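Local coordinates for pheromome Binding Protein (Epiphyas postvittana, PDB 6VQ5) that probably binds hydrophobic odorants such as pheromones and carries them to the receptors of the moth antenna, at residues Leu23-Ser28 against Gly49-Cys54. Residues are numbered along the deposited sequence; the frame is centred on the assembly and turned at random.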
loop_
_atom_site.group_PDB
_atom_site.type_symbol
_atom_site.label_atom_id
_atom_site.label_comp_id
_atom_site.label_asym_id
_atom_site.label_seq_id
_atom_site.Cartn_x
_atom_site.Cartn_y
_atom_site.Cartn_z
ATOM N N LEU A 23 7.434 -13.774 6.300
ATOM C CA LEU A 23 7.140 -13.044 7.568
ATOM C C LEU A 23 6.339 -13.914 8.541
ATOM O O LEU A 23 6.107 -13.455 9.662
ATOM C CB LEU A 23 6.372 -11.764 7.242
ATOM C CG LEU A 23 7.163 -10.681 6.515
ATOM C CD1 LEU A 23 6.255 -9.531 6.101
ATOM C CD2 LEU A 23 8.267 -10.157 7.401
ATOM N N ASN A 24 5.912 -15.102 8.116
ATOM C CA ASN A 24 5.202 -16.104 8.959
ATOM C C ASN A 24 3.873 -15.532 9.469
ATOM O O ASN A 24 3.581 -15.676 10.676
ATOM C CB ASN A 24 6.058 -16.591 10.128
ATOM C CG ASN A 24 5.674 -17.999 10.534
ATOM O OD1 ASN A 24 5.722 -18.902 9.704
ATOM N ND2 ASN A 24 5.275 -18.201 11.783
ATOM N N LEU A 25 3.087 -14.947 8.559
ATOM C CA LEU A 25 1.773 -14.330 8.841
ATOM C C LEU A 25 0.688 -15.409 8.809
ATOM O O LEU A 25 0.814 -16.334 7.995
ATOM C CB LEU A 25 1.527 -13.253 7.786
ATOM C CG LEU A 25 2.559 -12.118 7.716
ATOM C CD1 LEU A 25 2.182 -11.119 6.624
ATOM C CD2 LEU A 25 2.702 -11.399 9.060
ATOM N N SER A 26 -0.334 -15.286 9.662
ATOM C CA SER A 26 -1.584 -16.098 9.651
ATOM C C SER A 26 -2.367 -15.854 8.354
ATOM O O SER A 26 -2.035 -14.888 7.636
ATOM C CB SER A 26 -2.479 -15.762 10.831
ATOM O OG SER A 26 -1.800 -14.976 11.801
ATOM N N GLU A 27 -3.421 -16.641 8.130
ATOM C CA GLU A 27 -4.402 -16.420 7.035
ATOM C C GLU A 27 -5.132 -15.091 7.282
ATOM O O GLU A 27 -5.595 -14.481 6.315
ATOM C CB GLU A 27 -5.367 -17.601 6.903
ATOM C CG GLU A 27 -4.733 -18.867 6.334
ATOM C CD GLU A 27 -3.775 -18.753 5.146
ATOM O OE1 GLU A 27 -2.612 -18.284 5.338
ATOM O OE2 GLU A 27 -4.169 -19.165 4.021
ATOM N N SER A 28 -5.173 -14.617 8.521
ATOM C CA SER A 28 -5.871 -13.362 8.882
ATOM C C SER A 28 -5.344 -12.174 8.049
ATOM O O SER A 28 -6.142 -11.236 7.827
ATOM C CB SER A 28 -5.844 -13.131 10.364
ATOM O OG SER A 28 -4.535 -12.807 10.802
ATOM N N GLY A 49 1.472 -3.577 8.350
ATOM C CA GLY A 49 2.519 -2.662 7.857
ATOM C C GLY A 49 3.699 -3.425 7.284
ATOM O O GLY A 49 4.111 -3.101 6.173
ATOM N N CYS A 50 4.226 -4.413 8.008
ATOM C CA CYS A 50 5.391 -5.231 7.572
ATOM C C CYS A 50 5.026 -5.970 6.263
ATOM O O CYS A 50 5.855 -5.996 5.334
ATOM C CB CYS A 50 5.868 -6.150 8.700
ATOM S SG CYS A 50 6.404 -5.305 10.230
ATOM N N ALA A 51 3.810 -6.492 6.140
ATOM C CA ALA A 51 3.319 -7.151 4.908
ATOM C C ALA A 51 3.406 -6.183 3.719
ATOM O O ALA A 51 3.805 -6.610 2.610
ATOM C CB ALA A 51 1.911 -7.655 5.111
ATOM N N ILE A 52 3.063 -4.914 3.936
ATOM C CA ILE A 52 2.950 -3.886 2.854
ATOM C C ILE A 52 4.358 -3.433 2.447
ATOM O O ILE A 52 4.591 -3.200 1.238
ATOM C CB ILE A 52 2.047 -2.717 3.297
ATOM C CG1 ILE A 52 0.592 -3.164 3.443
ATOM C CG2 ILE A 52 2.162 -1.561 2.324
ATOM C CD1 ILE A 52 -0.247 -2.269 4.316
ATOM N N VAL A 53 5.273 -3.332 3.413
ATOM C CA VAL A 53 6.717 -3.078 3.129
ATOM C C VAL A 53 7.231 -4.226 2.258
ATOM O O VAL A 53 7.741 -3.946 1.166
ATOM C CB VAL A 53 7.535 -2.918 4.424
ATOM C CG1 VAL A 53 9.035 -2.913 4.169
ATOM C CG2 VAL A 53 7.108 -1.658 5.155
ATOM N N CYS A 54 7.061 -5.464 2.726
ATOM C CA CYS A 54 7.505 -6.699 2.026
ATOM C C CYS A 54 6.986 -6.701 0.583
ATOM O O CYS A 54 7.789 -6.949 -0.333
ATOM C CB CYS A 54 7.042 -7.963 2.739
ATOM S SG CYS A 54 7.490 -9.453 1.813
#
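The flat group in the contact is the C50-A51 peptide, and the tip of L23 lies over one face of it: L23 CD1 is 3.6 Å from C50 O and also close to C50 C and A51 N. At its oxygen end the same peptide is engaged within the helix, C50 O accepting the N-H of C54 at 2.9 Å. L23 CD1, held anti to its own CA (chi2 173°) and so extended toward the helix, sits over a helical turn, touching C54 CB at 3.8 Å and, more loosely, C50 CB at 4.3 Å. L25 comes in beside it and sets CD1 against A51 CB at 3.8 Å. The contact is small and made by van der Waals packing, the leucine methyls lying on aliphatic carbons and on the helix backbone; it buries 156 Å² at the surface. Between the leucines N24, with positive phi, is the C-prime residue of a Schellman motif; this turn ends helix 13-23 and sends the chain on so that L25, after it, faces helix 46-58 beside L23, before it. Two of the residues under L23 are disulfide cysteines: C54 bonds C19 of helix 13-23, and C50 bonds C108 of helix 107-121. With C97-C117 they complete the interlocked three-disulfide pattern of the helical insect PBP/GOBP fold.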